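Side-chain contact in LP1413 - SCCmec type IV-encoded DNA binding protein (Staphylococcus aureus, PDB 6BTC), which probably binds single-stranded DNA and is encoded by staphylococcal cassette chromosome elements: residues Phe14-Ser19 with Ala54-Tyr59. Sequence-based numbering, arbitrary orientation.
Sequences FIIAKS and AYWIKY
The CD1 methyl of Ile16 stands end-on over one face of the Trp56 indole, an instructive case of two helices meeting through one aliphatic tip and one aromatic face. The side chains come from opposite directions, and Ile16 CD1 stands 3.2 Å from the centroid of the six-membered ring of Trp56, with the line between them only 11° off the ring normal. This is a CH-pi contact over the face, and an unusually short one: the closest ring atom, Trp56 CE3, is 3.3 Å from Ile16 CD1. The delta methyl makes the main contact, and Ile16 CG2 sits beside it, near Trp56 CZ2 at 4.0 Å. The torsion of the tryptophan explains its reach: CG lies opposite the backbone N (chi1 169°), carrying the ring across the gap between segments 14-19 and 54-59, whose nearest CA atoms, those of Ile16 and Ile57, are 9.2 Å apart.

One turn further along helix 6-21, Ser19 approaches the same indole obliquely, its OG 4.1 Å from Trp56 CH2. That hydroxyl donates within its own helix to the carbonyl oxygen of Ile16, the Ser19 OG to Ile16 O distance of 2.5 Å being shorter than usual. The donor approaches at 129° to the C=O bond, tilted from the carbonyl plane, consistent with a hydroxyl held towards its own helix beside an otherwise apolar contact.

Phe53, on Ile16, and Leu63, on Trp56, extend this packing, while Ser19 also touches Leu33 and Phe65. The contact thus joins helix 6-21 to the later part of helix 43-59 in a partly buried place; the chain order of helix, short strand, two helices and a two-strand hairpin is consistent with a winged-helix fold.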
ATOM      1  N   PHE A  14       6.396  -4.362  -3.962  1.00 31.81           N
ATOM      2  CA  PHE A  14       6.457  -4.943  -2.624  1.00 34.55           C
ATOM      3  C   PHE A  14       5.270  -4.496  -1.786  1.00 27.30           C
ATOM      4  O   PHE A  14       4.647  -5.307  -1.094  1.00 28.31           O
ATOM      5  CB  PHE A  14       7.762  -4.551  -1.916  1.00 28.15           C
ATOM      6  CG  PHE A  14       7.742  -4.820  -0.429  1.00 25.58           C
ATOM      7  CD1 PHE A  14       7.900  -6.107   0.059  1.00 33.24           C
ATOM      8  CD2 PHE A  14       7.542  -3.796   0.471  1.00 28.66           C
ATOM      9  CE1 PHE A  14       7.864  -6.358   1.426  1.00 33.93           C
ATOM     10  CE2 PHE A  14       7.504  -4.043   1.842  1.00 33.72           C
ATOM     11  CZ  PHE A  14       7.669  -5.328   2.312  1.00 32.70           C
ATOM     12  N   ILE A  15       4.981  -3.196  -1.794  1.00 25.52           N
ATOM     13  CA  ILE A  15       3.884  -2.669  -0.995  1.00 29.94           C
ATOM     14  C   ILE A  15       2.583  -3.357  -1.376  1.00 30.17           C
ATOM     15  O   ILE A  15       1.790  -3.742  -0.511  1.00 28.95           O
ATOM     16  CB  ILE A  15       3.795  -1.145  -1.169  1.00 29.04           C
ATOM     17  CG1 ILE A  15       5.044  -0.463  -0.609  1.00 33.33           C
ATOM     18  CG2 ILE A  15       2.528  -0.587  -0.510  1.00 33.28           C
ATOM     19  CD1 ILE A  15       5.142  -0.438   0.902  1.00 29.71           C
ATOM     20  N   ILE A  16       2.352  -3.533  -2.677  1.00 27.23           N
ATOM     21  CA  ILE A  16       1.132  -4.173  -3.157  1.00 31.64           C
ATOM     22  C   ILE A  16       1.026  -5.581  -2.588  1.00 28.66           C
ATOM     23  O   ILE A  16       0.019  -5.951  -1.979  1.00 24.83           O
ATOM     24  CB  ILE A  16       1.109  -4.193  -4.699  1.00 27.68           C
ATOM     25  CG1 ILE A  16       1.023  -2.773  -5.268  1.00 34.29           C
ATOM     26  CG2 ILE A  16      -0.033  -5.054  -5.222  1.00 31.87           C
ATOM     27  CD1 ILE A  16      -0.207  -1.984  -4.833  1.00 38.67           C
ATOM     28  N   ALA A  17       2.060  -6.390  -2.813  1.00 24.17           N
ATOM     29  CA  ALA A  17       2.064  -7.763  -2.325  1.00 28.30           C
ATOM     30  C   ALA A  17       1.874  -7.802  -0.813  1.00 30.68           C
ATOM     31  O   ALA A  17       1.049  -8.562  -0.297  1.00 26.43           O
ATOM     32  CB  ALA A  17       3.371  -8.441  -2.728  1.00 28.59           C
ATOM     33  N   LYS A  18       2.606  -6.953  -0.092  1.00 27.14           N
ATOM     34  CA  LYS A  18       2.499  -6.932   1.361  1.00 29.06           C
ATOM     35  C   LYS A  18       1.090  -6.546   1.818  1.00 32.97           C
ATOM     36  O   LYS A  18       0.617  -7.043   2.843  1.00 29.33           O
ATOM     37  CB  LYS A  18       3.544  -5.975   1.937  1.00 24.33           C
ATOM     38  CG  LYS A  18       3.820  -6.132   3.424  1.00 38.44           C
ATOM     39  CD  LYS A  18       4.569  -7.431   3.757  1.00 44.88           C
ATOM     40  CE  LYS A  18       4.765  -7.578   5.281  1.00 50.34           C
ATOM     41  NZ  LYS A  18       5.411  -8.869   5.691  1.00 48.64           N
ATOM     42  N   SER A  19       0.400  -5.668   1.085  1.00 26.11           N
ATOM     43  CA  SER A  19      -0.966  -5.327   1.473  1.00 29.40           C
ATOM     44  C   SER A  19      -1.895  -6.530   1.322  1.00 26.39           C
ATOM     45  O   SER A  19      -2.717  -6.800   2.201  1.00 27.83           O
ATOM     46  CB  SER A  19      -1.475  -4.150   0.645  1.00 30.09           C
ATOM     47  OG  SER A  19      -1.692  -4.574  -0.694  1.00 35.99           O
ATOM     48  N   ALA A  54      -1.852   4.987  -2.522  1.00 29.83           N
ATOM     49  CA  ALA A  54      -3.085   5.546  -1.996  1.00 32.60           C
ATOM     50  C   ALA A  54      -4.167   5.652  -3.064  1.00 41.64           C
ATOM     51  O   ALA A  54      -5.357   5.579  -2.740  1.00 42.49           O
ATOM     52  CB  ALA A  54      -2.802   6.915  -1.389  1.00 32.30           C
ATOM     53  N   TYR A  55      -3.783   5.815  -4.334  1.00 39.61           N
ATOM     54  CA  TYR A  55      -4.762   5.966  -5.403  1.00 37.27           C
ATOM     55  C   TYR A  55      -5.084   4.637  -6.067  1.00 39.53           C
ATOM     56  O   TYR A  55      -6.223   4.425  -6.508  1.00 37.95           O
ATOM     57  CB  TYR A  55      -4.263   7.010  -6.422  1.00 40.40           C
ATOM     58  CG  TYR A  55      -4.518   8.431  -5.929  1.00 38.67           C
ATOM     59  CD1 TYR A  55      -3.703   9.014  -4.971  1.00 40.41           C
ATOM     60  CD2 TYR A  55      -5.610   9.162  -6.380  1.00 41.17           C
ATOM     61  CE1 TYR A  55      -3.954  10.284  -4.488  1.00 39.05           C
ATOM     62  CE2 TYR A  55      -5.871  10.441  -5.900  1.00 36.91           C
ATOM     63  CZ  TYR A  55      -5.042  10.995  -4.954  1.00 41.69           C
ATOM     64  OH  TYR A  55      -5.287  12.267  -4.472  1.00 44.82           O
ATOM     65  N   TRP A  56      -4.119   3.722  -6.113  1.00 30.88           N
ATOM     66  CA  TRP A  56      -4.409   2.356  -6.527  1.00 35.46           C
ATOM     67  C   TRP A  56      -5.501   1.751  -5.660  1.00 38.24           C
ATOM     68  O   TRP A  56      -6.451   1.136  -6.159  1.00 34.65           O
ATOM     69  CB  TRP A  56      -3.142   1.519  -6.422  1.00 34.88           C
ATOM     70  CG  TRP A  56      -3.363   0.069  -6.580  1.00 31.10           C
ATOM     71  CD1 TRP A  56      -3.579  -0.603  -7.742  1.00 35.86           C
ATOM     72  CD2 TRP A  56      -3.384  -0.911  -5.537  1.00 30.75           C
ATOM     73  NE1 TRP A  56      -3.733  -1.944  -7.493  1.00 35.32           N
ATOM     74  CE2 TRP A  56      -3.614  -2.158  -6.143  1.00 31.48           C
ATOM     75  CE3 TRP A  56      -3.224  -0.855  -4.149  1.00 31.28           C
ATOM     76  CZ2 TRP A  56      -3.684  -3.340  -5.411  1.00 30.68           C
ATOM     77  CZ3 TRP A  56      -3.291  -2.026  -3.430  1.00 29.19           C
ATOM     78  CH2 TRP A  56      -3.524  -3.249  -4.057  1.00 30.72           C
ATOM     79  N   ILE A  57      -5.378   1.931  -4.350  1.00 34.22           N
ATOM     80  CA  ILE A  57      -6.242   1.241  -3.408  1.00 38.35           C
ATOM     81  C   ILE A  57      -7.612   1.895  -3.384  1.00 40.62           C
ATOM     82  O   ILE A  57      -8.626   1.224  -3.178  1.00 39.22           O
ATOM     83  CB  ILE A  57      -5.555   1.234  -2.025  1.00 36.41           C
ATOM     84  CG1 ILE A  57      -6.092   0.116  -1.130  1.00 41.06           C
ATOM     85  CG2 ILE A  57      -5.682   2.581  -1.351  1.00 37.57           C
ATOM     86  CD1 ILE A  57      -5.227  -0.124   0.119  1.00 36.93           C
ATOM     87  N   LYS A  58      -7.671   3.196  -3.635  1.00 42.99           N
ATOM     88  CA  LYS A  58      -8.914   3.936  -3.517  1.00 41.31           C
ATOM     89  C   LYS A  58      -9.758   3.929  -4.787  1.00 40.91           C
ATOM     90  O   LYS A  58     -10.950   4.236  -4.708  1.00 46.15           O
ATOM     91  CB  LYS A  58      -8.614   5.384  -3.131  1.00 40.39           C
ATOM     92  CG  LYS A  58      -9.856   6.236  -2.949  1.00 43.38           C
ATOM     93  CD  LYS A  58      -9.493   7.615  -2.437  1.00 50.05           C
ATOM     94  CE  LYS A  58     -10.736   8.475  -2.264  1.00 54.07           C
ATOM     95  NZ  LYS A  58     -10.414   9.822  -1.710  1.00 58.55           N
ATOM     96  N   TYR A  59      -9.184   3.583  -5.947  1.00 37.73           N
ATOM     97  CA  TYR A  59      -9.883   3.717  -7.220  1.00 32.95           C
ATOM     98  C   TYR A  59      -9.809   2.470  -8.076  1.00 39.14           C
ATOM     99  O   TYR A  59     -10.388   2.455  -9.165  1.00 43.31           O
ATOM    100  CB  TYR A  59      -9.329   4.910  -8.019  1.00 34.07           C
ATOM    101  CG  TYR A  59      -9.652   6.245  -7.390  1.00 30.57           C
ATOM    102  CD1 TYR A  59     -10.957   6.704  -7.343  1.00 35.37           C
ATOM    103  CD2 TYR A  59      -8.661   7.037  -6.842  1.00 34.51           C
ATOM    104  CE1 TYR A  59     -11.276   7.928  -6.765  1.00 33.21           C
ATOM    105  CE2 TYR A  59      -8.966   8.264  -6.253  1.00 40.64           C
ATOM    106  CZ  TYR A  59     -10.284   8.700  -6.227  1.00 39.21           C
ATOM    107  OH  TYR A  59     -10.608   9.902  -5.651  1.00 45.07           O
TER